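Side-chain contacts in putative fructose-bisphosphate aldolase (Coccidioides immitis, PDB 3PM6), which is a putative class II aldolase with a TIM-barrel fold and a bound zinc ion: residues A[26-31]-A[239-244]; A[32-35]-A[39-42]; A[52-57]-A[288-293]; A[197-202]-A[229-234]. All coordinates share one frame; numbering follows the deposited sequence.

Contact 1: residues A[26-31]-A[239-244]; sequences SFAIPA and KCIERG
Ile241 reaches with both branches of its side chain over the backbone of Ser26 and Phe27 and the methyl of Ala28. Its CG2 methyl meets the main chain: CG2 of Ile241 lies 3.8 Å from Ser26 O and 4.0 Å from Phe27 CA. The other branch takes the neighbouring residue, with Ile241 CG1 at 4.1 Å from Ala28 CB. A chi1 of -63° sets CG2 of Ile241 anti to its own backbone N and CG1 beside that nitrogen, so the fork spans two adjacent sites on the incoming chain. No hydrogen bond crosses the contact; it is a small van der Waals overlap burying 127 Å² over both sides, built round one isoleucine. The CB of Ala28 points toward the helix, whereas the CB of Phe27 points away, and its ring packs on Phe21 and Ala22 of helix 16-24.

In the eight-stranded parallel barrel, this is where the chain entering the first strand, 29-33, passes the C-terminal end of helix 234-242, the helix that leads to the last strand, 245-250. Those two strands are neighbours across the closure of the barrel, joined by backbone hydrogen bonds between Ile29 and both Ala246 and Val248. The helix ends in a Schellman motif with Gly244, at positive phi, as its C-prime residue: Gly244 N bonds Ile241 O at 3.1 Å, and Val245 N turns back to Cys240 O. On the flank turned to helix 208-218, Arg243 NH1 donates to Lys239 O at 3.0 Å with an N-H...O angle of 161°, the oxygen lying in the guanidinium plane.

Contact 2: residues A[32-35]-A[39-42]; sequences ICVY and GILA
Val34 has chi1 at -68°, which places CG1 beside its backbone N and CG2 between that nitrogen and the carbonyl carbon, and in this rotamer the two methyls touch different residues of the helix. CG1 rests on the peptide of Gly39, with Val34 CG1 3.5 Å from Gly39 C and equally close to Gly39 O. CG2 goes to the next residue, where Val34 CG2 stands 4.0 Å from Ile40 CG1. The isoleucine uses this CG1 branch, which its chi1 of -69° lays beside its own backbone N, and the two side chains cross at about a right angle. Without a side chain, Gly39 lets the valine come down onto the main chain itself; the CA atoms of Val34 and Gly39 are 5.2 Å apart.

The contact belongs to the first beta-alpha-beta unit of the barrel, strand 29-33, helix 37-49 and strand 54-58, and folds the start of the helix back against the chain leaving the strand. Ile40 also packs on Leu70, Ala74 and Ala77 of helix 69-80, while Val34 touches Ile56 and Leu58 of the adjoining strand. Leu41 packs on Tyr65 of the second subunit.

No hydrogen bond links the two segments, and all three touching residues are buried, so cohesion here rests on van der Waals contact, a methyl on a peptide group and a methyl on a hydrocarbon branch.

Contact 3: residues A[52-57]-A[288-293]; sequences SPAMIL and KIMDMI
After Ile289, which packs on Val250, Met290 meets Ser52 and Ala54 with the whole outer part of its side chain and carries the helix's side of the contact. The Met290 chain runs extended beyond CG (chi2 168°, chi3 167°), which carries it straight from the helix to the foot of the strand. Met290 CG is 3.8 Å from Ser52 OG. Farther out, Met290 SD lies 3.9 Å from Ser52 CB. The terminal methyl, Met290 CE, reaches Ala54 CB at 4.0 Å. The serine hydroxyl that the methionine brushes past is hydrogen-bonded, Ser52 OG pairing with Ser295 OG. Asp291 takes no part across the contact and forms a salt bridge with Lys50, with a further hydrogen bond to Thr296 OG1. Met292 ends the helix with its N bonded to Lys288 O, and Ile293, the first residue to leave helical angles, packs on Val248. Thus the end of the C-terminal helix 271-292 packs against the beginning of strand 54-58, with Met290 also on Pro30 of strand 29-33; strand 54-58 is held between that strand and strand 85-92 in the barrel.

Contact 4: residues A[197-202]-A[229-234]; sequences GNYGPR and ADPFTK
Tyr199 OH, which lies against the ring of Phe232, is hydrogen-bonded to two backbone groups, Gly228 O and Val195 N. This grip fixes the outer end of the ring where it meets the second segment: Tyr199 OH is 3.4 Å from Phe232 CZ, and Tyr199 CZ is 3.9 Å from Phe232 CE1. The two side chains cross at about a right angle. Along one side of the tyrosine ring, CD2 and CE2 of Tyr199 both lie 3.7 Å from Pro231 CG. Pro231 and Phe232 come from a type I turn, Ala229 to Phe232, closed by a bond of 2.8 Å from Phe232 N to Ala229 O. Within it the phenylalanine ring folds back over the turn, with Ala229 CA 3.5 Å above its plane and over its centre. An Asx turn, Gly200 N to Asn198 OD1, shapes the chain round Tyr199. Both segments are loops of the barrel, following strands 187-188 and 223-226, and the tyrosine side chain is about 9 Å from the zinc ion. Gly228 and Val195 each adjoin a zinc ligand in sequence, His227 and His196, so the tyrosine links the two ligand-bearing loops through main-chain hydrogen bonds and van der Waals contact.

How the contacts relate
From the N terminus, contact 1 starts at the entry to strand 29-33 and closes a long loop back from helix 234-242. Contact 2 follows on the same strand and closes a short turn into helix 37-49, within the span of contact 1. Contact 3 opens next, at strand 54-58, and ends on the last helix, so it crosses contact 1; the two meet directly, Pro30 O lying 2.9 Å from Met55 N. Contact 4 falls within the spans of both long contacts, and Lys234 NZ reaches Met292 O of contact 3. Contacts 1 to 3 tie the first two strands to helices 37-49, 234-242 and 271-292, while contact 4 joins two loops near the zinc ion.

Contact 1: residues A[26-31]-A[239-244]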
loop_
_atom_site.group_PDB
_atom_site.type_symbol
_atom_site.label_atom_id
_atom_site.label_comp_id
_atom_site.label_asym_id
_atom_site.label_seq_id
_atom_site.Cartn_x
_atom_site.Cartn_y
_atom_site.Cartn_z
ATOM N N SER A 26 -5.063 7.236 -31.473
ATOM C CA SER A 26 -5.856 8.407 -31.099
ATOM C C SER A 26 -6.524 8.351 -29.719
ATOM O O SER A 26 -7.707 8.702 -29.573
ATOM C CB SER A 26 -6.925 8.685 -32.175
ATOM O OG SER A 26 -6.371 9.424 -33.249
ATOM N N PHE A 27 -5.795 7.888 -28.712
ATOM C CA PHE A 27 -6.290 8.064 -27.350
ATOM C C PHE A 27 -5.118 8.396 -26.444
ATOM O O PHE A 27 -3.984 8.522 -26.931
ATOM C CB PHE A 27 -7.110 6.860 -26.879
ATOM C CG PHE A 27 -6.311 5.592 -26.729
ATOM C CD1 PHE A 27 -5.954 4.831 -27.856
ATOM C CD2 PHE A 27 -5.924 5.153 -25.457
ATOM C CE1 PHE A 27 -5.209 3.668 -27.706
ATOM C CE2 PHE A 27 -5.190 3.991 -25.296
ATOM C CZ PHE A 27 -4.815 3.252 -26.417
ATOM N N ALA A 28 -5.390 8.584 -25.149
ATOM C CA ALA A 28 -4.321 8.786 -24.164
ATOM C C ALA A 28 -4.427 7.777 -23.022
ATOM O O ALA A 28 -5.517 7.289 -22.703
ATOM C CB ALA A 28 -4.315 10.206 -23.642
ATOM N N ILE A 29 -3.265 7.454 -22.449
ATOM C CA ILE A 29 -3.130 6.571 -21.305
ATOM C C ILE A 29 -3.527 7.392 -20.071
ATOM O O ILE A 29 -3.068 8.522 -19.911
ATOM C CB ILE A 29 -1.639 6.116 -21.176
ATOM C CG1 ILE A 29 -1.184 5.385 -22.449
ATOM C CG2 ILE A 29 -1.382 5.285 -19.893
ATOM C CD1 ILE A 29 -2.060 4.151 -22.873
ATOM N N PRO A 30 -4.423 6.852 -19.228
ATOM C CA PRO A 30 -4.733 7.564 -17.985
ATOM C C PRO A 30 -3.600 7.345 -16.995
ATOM O O PRO A 30 -3.288 6.220 -16.702
ATOM C CB PRO A 30 -6.018 6.878 -17.480
ATOM C CG PRO A 30 -6.005 5.472 -18.114
ATOM C CD PRO A 30 -5.174 5.579 -19.388
ATOM N N ALA A 31 -2.983 8.418 -16.515
ATOM C CA ALA A 31 -1.822 8.336 -15.605
ATOM C C ALA A 31 -2.225 8.938 -14.263
ATOM O O ALA A 31 -2.212 10.157 -14.081
ATOM C CB ALA A 31 -0.633 9.086 -16.202
ATOM N N LYS A 239 -9.300 17.853 -27.836
ATOM C CA LYS A 239 -8.442 18.847 -28.476
ATOM C C LYS A 239 -6.953 18.532 -28.260
ATOM O O LYS A 239 -6.179 18.605 -29.195
ATOM C CB LYS A 239 -8.792 20.258 -27.979
ATOM C CG LYS A 239 -10.090 20.812 -28.574
ATOM C CD LYS A 239 -10.513 22.147 -27.976
ATOM C CE LYS A 239 -11.839 22.559 -28.631
ATOM N NZ LYS A 239 -12.768 23.343 -27.768
ATOM N N CYS A 240 -6.585 18.152 -27.035
ATOM C CA CYS A 240 -5.193 17.824 -26.690
ATOM C C CYS A 240 -4.699 16.557 -27.361
ATOM O O CYS A 240 -3.617 16.551 -27.921
ATOM C CB CYS A 240 -5.007 17.707 -25.171
ATOM S SG CYS A 240 -5.305 19.246 -24.276
ATOM N N ILE A 241 -5.497 15.494 -27.303
ATOM C CA ILE A 241 -5.161 14.214 -27.931
ATOM C C ILE A 241 -4.995 14.312 -29.467
ATOM O O ILE A 241 -4.101 13.672 -30.045
ATOM C CB ILE A 241 -6.232 13.161 -27.592
ATOM C CG1 ILE A 241 -6.243 12.910 -26.060
ATOM C CG2 ILE A 241 -6.028 11.903 -28.421
ATOM C CD1 ILE A 241 -7.495 12.223 -25.530
ATOM N N GLU A 242 -5.856 15.103 -30.114
ATOM C CA GLU A 242 -5.736 15.386 -31.544
ATOM C C GLU A 242 -4.430 16.148 -31.786
ATOM O O GLU A 242 -3.886 16.078 -32.865
ATOM C CB GLU A 242 -6.953 16.185 -32.054
ATOM C CG GLU A 242 -6.770 16.867 -33.448
ATOM C CD GLU A 242 -6.948 15.918 -34.648
ATOM O OE1 GLU A 242 -7.926 16.104 -35.416
ATOM O OE2 GLU A 242 -6.120 14.989 -34.837
ATOM N N ARG A 243 -3.919 16.851 -30.772
ATOM C CA ARG A 243 -2.617 17.502 -30.911
ATOM C C ARG A 243 -1.445 16.757 -30.265
ATOM O O ARG A 243 -0.453 17.364 -29.895
ATOM C CB ARG A 243 -2.694 18.964 -30.496
ATOM C CG ARG A 243 -3.701 19.730 -31.368
ATOM C CD ARG A 243 -4.168 21.011 -30.705
ATOM N NE ARG A 243 -4.950 21.829 -31.620
ATOM C CZ ARG A 243 -6.246 21.646 -31.872
ATOM N NH1 ARG A 243 -6.936 20.666 -31.278
ATOM N NH2 ARG A 243 -6.858 22.460 -32.720
ATOM N N GLY A 244 -1.553 15.437 -30.177
ATOM C CA GLY A 244 -0.401 14.583 -29.890
ATOM C C GLY A 244 -0.311 14.061 -28.456
ATOM O O GLY A 244 0.557 13.241 -28.139
#

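Contact 2: residues A[32-35]-A[39-42]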
loop_
_atom_site.group_PDB
_atom_site.type_symbol
_atom_site.label_atom_id
_atom_site.label_comp_id
_atom_site.label_asym_id
_atom_site.label_seq_id
_atom_site.Cartn_x
_atom_site.Cartn_y
_atom_site.Cartn_z
ATOM N N ILE A 32 -2.626 8.092 -13.333
ATOM C CA ILE A 32 -3.328 8.538 -12.134
ATOM C C ILE A 32 -2.394 8.557 -10.967
ATOM O O ILE A 32 -1.843 7.510 -10.597
ATOM C CB ILE A 32 -4.507 7.538 -11.800
ATOM C CG1 ILE A 32 -5.322 7.212 -13.061
ATOM C CG2 ILE A 32 -5.357 8.036 -10.629
ATOM C CD1 ILE A 32 -5.972 8.423 -13.708
ATOM N N CYS A 33 -2.194 9.748 -10.399
ATOM C CA CYS A 33 -1.446 9.911 -9.182
ATOM C C CYS A 33 -2.177 9.342 -8.016
ATOM O O CYS A 33 -3.370 9.631 -7.799
ATOM C CB CYS A 33 -1.196 11.399 -8.894
ATOM S SG CYS A 33 -0.313 12.167 -10.227
ATOM N N VAL A 34 -1.454 8.586 -7.207
ATOM C CA VAL A 34 -2.039 8.040 -5.976
ATOM C C VAL A 34 -1.056 8.163 -4.841
ATOM O O VAL A 34 0.145 8.336 -5.094
ATOM C CB VAL A 34 -2.407 6.549 -6.122
ATOM C CG1 VAL A 34 -3.562 6.349 -7.100
ATOM C CG2 VAL A 34 -1.206 5.722 -6.500
ATOM N N TYR A 35 -1.568 8.042 -3.603
ATOM C CA TYR A 35 -0.798 8.221 -2.363
ATOM C C TYR A 35 -0.899 7.015 -1.450
ATOM O O TYR A 35 -0.337 7.022 -0.338
ATOM C CB TYR A 35 -1.339 9.395 -1.539
ATOM C CG TYR A 35 -1.280 10.727 -2.225
ATOM C CD1 TYR A 35 -0.145 11.539 -2.144
ATOM C CD2 TYR A 35 -2.373 11.179 -2.954
ATOM C CE1 TYR A 35 -0.129 12.798 -2.781
ATOM C CE2 TYR A 35 -2.357 12.391 -3.581
ATOM C CZ TYR A 35 -1.254 13.205 -3.484
ATOM O OH TYR A 35 -1.318 14.394 -4.168
ATOM N N GLY A 39 -5.822 3.915 -3.657
ATOM C CA GLY A 39 -5.714 4.492 -4.990
ATOM C C GLY A 39 -5.158 3.492 -5.985
ATOM O O GLY A 39 -5.598 3.456 -7.133
ATOM N N ILE A 40 -4.192 2.678 -5.540
ATOM C CA ILE A 40 -3.618 1.601 -6.363
ATOM C C ILE A 40 -4.757 0.629 -6.753
ATOM O O ILE A 40 -4.916 0.284 -7.918
ATOM C CB ILE A 40 -2.438 0.888 -5.620
ATOM C CG1 ILE A 40 -1.219 1.824 -5.479
ATOM C CG2 ILE A 40 -2.068 -0.455 -6.272
ATOM C CD1 ILE A 40 -0.264 1.445 -4.346
ATOM N N LEU A 41 -5.575 0.243 -5.783
ATOM C CA LEU A 41 -6.655 -0.719 -6.042
ATOM C C LEU A 41 -7.696 -0.100 -6.949
ATOM O O LEU A 41 -8.165 -0.763 -7.881
ATOM C CB LEU A 41 -7.315 -1.196 -4.742
ATOM C CG LEU A 41 -6.441 -2.200 -4.000
ATOM C CD1 LEU A 41 -7.082 -2.635 -2.683
ATOM C CD2 LEU A 41 -6.166 -3.415 -4.898
ATOM N N ALA A 42 -8.048 1.157 -6.682
ATOM C CA ALA A 42 -8.992 1.883 -7.551
ATOM C C ALA A 42 -8.550 1.877 -9.005
ATOM O O ALA A 42 -9.376 1.652 -9.911
ATOM C CB ALA A 42 -9.231 3.327 -7.036
#

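Contact 3: residues A[52-57]-A[288-293]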
loop_
_atom_site.group_PDB
_atom_site.type_symbol
_atom_site.label_atom_id
_atom_site.label_comp_id
_atom_site.label_asym_id
_atom_site.label_seq_id
_atom_site.Cartn_x
_atom_site.Cartn_y
_atom_site.Cartn_z
ATOM N N SER A 52 -8.933 -1.067 -19.985
ATOM C CA SER A 52 -8.099 0.094 -20.366
ATOM C C SER A 52 -6.723 -0.132 -19.782
ATOM O O SER A 52 -6.604 -0.589 -18.636
ATOM C CB SER A 52 -8.668 1.402 -19.792
ATOM O OG SER A 52 -7.731 2.477 -19.915
ATOM N N PRO A 53 -5.685 0.218 -20.557
ATOM C CA PRO A 53 -4.350 0.427 -20.042
ATOM C C PRO A 53 -4.399 1.570 -19.025
ATOM O O PRO A 53 -5.383 2.309 -18.988
ATOM C CB PRO A 53 -3.595 0.882 -21.280
ATOM C CG PRO A 53 -4.655 1.622 -22.085
ATOM C CD PRO A 53 -5.788 0.653 -21.962
ATOM N N ALA A 54 -3.366 1.691 -18.193
ATOM C CA ALA A 54 -3.288 2.766 -17.195
ATOM C C ALA A 54 -1.875 2.886 -16.716
ATOM O O ALA A 54 -1.057 2.048 -17.008
ATOM C CB ALA A 54 -4.228 2.494 -15.968
ATOM N N MET A 55 -1.585 3.951 -15.984
ATOM C CA MET A 55 -0.319 4.054 -15.297
ATOM C C MET A 55 -0.610 4.468 -13.877
ATOM O O MET A 55 -1.511 5.279 -13.616
ATOM C CB MET A 55 0.612 5.068 -15.988
ATOM C CG MET A 55 1.156 4.605 -17.327
ATOM S SD MET A 55 2.261 5.859 -18.115
ATOM C CE MET A 55 2.828 4.865 -19.511
ATOM N N ILE A 56 0.151 3.914 -12.956
ATOM C CA ILE A 56 0.047 4.320 -11.557
ATOM C C ILE A 56 1.206 5.331 -11.347
ATOM O O ILE A 56 2.367 5.025 -11.651
ATOM C CB ILE A 56 0.174 3.079 -10.601
ATOM C CG1 ILE A 56 -0.972 2.069 -10.813
ATOM C CG2 ILE A 56 0.317 3.488 -9.137
ATOM C CD1 ILE A 56 -0.785 0.794 -10.047
ATOM N N LEU A 57 0.877 6.537 -10.871
ATOM C CA LEU A 57 1.906 7.530 -10.591
ATOM C C LEU A 57 2.160 7.681 -9.105
ATOM O O LEU A 57 1.228 7.825 -8.333
ATOM C CB LEU A 57 1.543 8.889 -11.223
ATOM C CG LEU A 57 1.944 9.023 -12.693
ATOM C CD1 LEU A 57 1.276 7.884 -13.554
ATOM C CD2 LEU A 57 1.533 10.378 -13.233
ATOM N N LYS A 288 -14.287 7.497 -15.271
ATOM C CA LYS A 288 -14.753 8.646 -16.072
ATOM C C LYS A 288 -13.627 9.227 -16.918
ATOM O O LYS A 288 -13.846 9.579 -18.090
ATOM C CB LYS A 288 -15.420 9.758 -15.230
ATOM N N ILE A 289 -12.430 9.312 -16.343
ATOM C CA ILE A 289 -11.261 9.775 -17.094
ATOM C C ILE A 289 -11.066 8.851 -18.285
ATOM O O ILE A 289 -10.925 9.318 -19.417
ATOM C CB ILE A 289 -9.930 9.780 -16.231
ATOM C CG1 ILE A 289 -10.012 10.797 -15.060
ATOM C CG2 ILE A 289 -8.687 9.951 -17.149
ATOM C CD1 ILE A 289 -10.163 12.261 -15.509
ATOM N N MET A 290 -11.084 7.544 -18.038
ATOM C CA MET A 290 -10.846 6.563 -19.108
ATOM C C MET A 290 -11.795 6.749 -20.308
ATOM O O MET A 290 -11.381 6.725 -21.480
ATOM C CB MET A 290 -10.954 5.139 -18.528
ATOM C CG MET A 290 -9.751 4.739 -17.652
ATOM S SD MET A 290 -9.967 3.240 -16.663
ATOM C CE MET A 290 -8.219 2.968 -16.146
ATOM N N ASP A 291 -13.076 6.953 -20.008
ATOM C CA ASP A 291 -14.072 7.243 -21.046
ATOM C C ASP A 291 -13.742 8.555 -21.780
ATOM O O ASP A 291 -13.701 8.596 -23.008
ATOM C CB ASP A 291 -15.470 7.307 -20.418
ATOM C CG ASP A 291 -16.001 5.933 -20.048
ATOM O OD1 ASP A 291 -15.513 4.940 -20.632
ATOM O OD2 ASP A 291 -16.916 5.832 -19.202
ATOM N N MET A 292 -13.447 9.600 -21.014
ATOM C CA MET A 292 -13.172 10.927 -21.567
ATOM C C MET A 292 -11.978 10.869 -22.508
ATOM O O MET A 292 -11.981 11.491 -23.565
ATOM C CB MET A 292 -12.886 11.949 -20.461
ATOM C CG MET A 292 -14.094 12.313 -19.589
ATOM S SD MET A 292 -13.851 13.890 -18.718
ATOM C CE MET A 292 -15.514 14.093 -18.134
ATOM N N ILE A 293 -10.960 10.104 -22.142
ATOM C CA ILE A 293 -9.756 10.113 -22.976
ATOM C C ILE A 293 -9.693 8.927 -23.953
ATOM O O ILE A 293 -8.651 8.668 -24.562
ATOM C CB ILE A 293 -8.472 10.257 -22.125
ATOM C CG1 ILE A 293 -8.159 8.969 -21.361
ATOM C CG2 ILE A 293 -8.576 11.509 -21.206
ATOM C CD1 ILE A 293 -6.938 9.115 -20.404
#

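Contact 4: residues A[197-202]-A[229-234]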
loop_
_atom_site.group_PDB
_atom_site.type_symbol
_atom_site.label_atom_id
_atom_site.label_comp_id
_atom_site.label_asym_id
_atom_site.label_seq_id
_atom_site.Cartn_x
_atom_site.Cartn_y
_atom_site.Cartn_z
ATOM N N GLY A 197 -2.778 22.510 -9.922
ATOM C CA GLY A 197 -3.738 23.056 -8.951
ATOM C C GLY A 197 -4.880 23.868 -9.553
ATOM O O GLY A 197 -5.225 23.720 -10.709
ATOM N N ASN A 198 -5.461 24.735 -8.750
ATOM C CA ASN A 198 -6.702 25.441 -9.103
ATOM C C ASN A 198 -6.388 26.544 -10.106
ATOM O O ASN A 198 -5.515 27.368 -9.854
ATOM C CB ASN A 198 -7.316 26.005 -7.826
ATOM C CG ASN A 198 -8.822 26.304 -7.947
ATOM O OD1 ASN A 198 -9.265 27.146 -8.751
ATOM N ND2 ASN A 198 -9.605 25.649 -7.097
ATOM N N TYR A 199 -7.063 26.514 -11.261
ATOM C CA TYR A 199 -6.931 27.557 -12.301
ATOM C C TYR A 199 -7.418 28.941 -11.852
ATOM O O TYR A 199 -6.934 29.976 -12.342
ATOM C CB TYR A 199 -7.642 27.123 -13.593
ATOM C CG TYR A 199 -6.835 26.091 -14.353
ATOM C CD1 TYR A 199 -6.090 26.450 -15.479
ATOM C CD2 TYR A 199 -6.780 24.770 -13.922
ATOM C CE1 TYR A 199 -5.302 25.511 -16.142
ATOM C CE2 TYR A 199 -6.007 23.830 -14.568
ATOM C CZ TYR A 199 -5.252 24.210 -15.680
ATOM O OH TYR A 199 -4.500 23.268 -16.351
ATOM N N GLY A 200 -8.388 28.965 -10.941
ATOM C CA GLY A 200 -8.995 30.229 -10.499
ATOM C C GLY A 200 -9.929 30.853 -11.531
ATOM O O GLY A 200 -10.237 30.219 -12.554
ATOM N N PRO A 201 -10.372 32.110 -11.281
ATOM C CA PRO A 201 -11.452 32.771 -12.047
ATOM C C PRO A 201 -11.168 32.934 -13.543
ATOM O O PRO A 201 -12.118 33.041 -14.316
ATOM C CB PRO A 201 -11.592 34.169 -11.375
ATOM C CG PRO A 201 -10.307 34.377 -10.579
ATOM C CD PRO A 201 -9.860 32.973 -10.192
ATOM N N ARG A 202 -9.895 32.952 -13.950
ATOM C CA ARG A 202 -9.512 33.016 -15.367
ATOM C C ARG A 202 -9.820 31.733 -16.147
ATOM O O ARG A 202 -9.775 31.749 -17.382
ATOM C CB ARG A 202 -8.020 33.325 -15.524
ATOM N N ALA A 229 -4.472 18.594 -15.705
ATOM C CA ALA A 229 -5.669 18.217 -16.414
ATOM C C ALA A 229 -6.907 17.961 -15.531
ATOM O O ALA A 229 -7.994 17.700 -16.043
ATOM C CB ALA A 229 -5.346 16.987 -17.297
ATOM N N ASP A 230 -6.747 18.047 -14.207
ATOM C CA ASP A 230 -7.802 17.662 -13.271
ATOM C C ASP A 230 -9.220 18.183 -13.610
ATOM O O ASP A 230 -10.165 17.376 -13.668
ATOM C CB ASP A 230 -7.424 18.045 -11.836
ATOM C CG ASP A 230 -6.511 17.024 -11.202
ATOM O OD1 ASP A 230 -6.788 15.822 -11.377
ATOM O OD2 ASP A 230 -5.562 17.418 -10.484
ATOM N N PRO A 231 -9.366 19.503 -13.852
ATOM C CA PRO A 231 -10.690 20.063 -14.129
ATOM C C PRO A 231 -11.057 20.007 -15.619
ATOM O O PRO A 231 -12.011 20.672 -16.010
ATOM C CB PRO A 231 -10.519 21.542 -13.725
ATOM C CG PRO A 231 -9.078 21.835 -14.103
ATOM C CD PRO A 231 -8.313 20.545 -13.912
ATOM N N PHE A 232 -10.312 19.240 -16.435
ATOM C CA PHE A 232 -10.547 19.219 -17.887
ATOM C C PHE A 232 -11.840 18.441 -18.246
ATOM O O PHE A 232 -12.324 17.562 -17.499
ATOM C CB PHE A 232 -9.328 18.666 -18.671
ATOM C CG PHE A 232 -8.135 19.607 -18.731
ATOM C CD1 PHE A 232 -8.110 20.793 -18.008
ATOM C CD2 PHE A 232 -7.025 19.291 -19.506
ATOM C CE1 PHE A 232 -7.016 21.680 -18.083
ATOM C CE2 PHE A 232 -5.893 20.152 -19.563
ATOM C CZ PHE A 232 -5.886 21.339 -18.835
ATOM N N THR A 233 -12.393 18.787 -19.399
ATOM C CA THR A 233 -13.658 18.220 -19.872
ATOM C C THR A 233 -13.269 17.289 -21.020
ATOM O O THR A 233 -12.139 17.315 -21.472
ATOM C CB THR A 233 -14.615 19.341 -20.412
ATOM O OG1 THR A 233 -13.954 20.036 -21.467
ATOM C CG2 THR A 233 -14.999 20.349 -19.339
ATOM N N LYS A 234 -14.197 16.475 -21.489
ATOM C CA LYS A 234 -13.939 15.620 -22.621
ATOM C C LYS A 234 -13.488 16.427 -23.840
ATOM O O LYS A 234 -12.578 16.025 -24.573
ATOM C CB LYS A 234 -15.211 14.831 -23.003
ATOM C CG LYS A 234 -15.108 14.232 -24.454
ATOM C CD LYS A 234 -15.625 12.802 -24.495
ATOM C CE LYS A 234 -15.092 12.032 -25.691
ATOM N NZ LYS A 234 -14.416 10.788 -25.192
#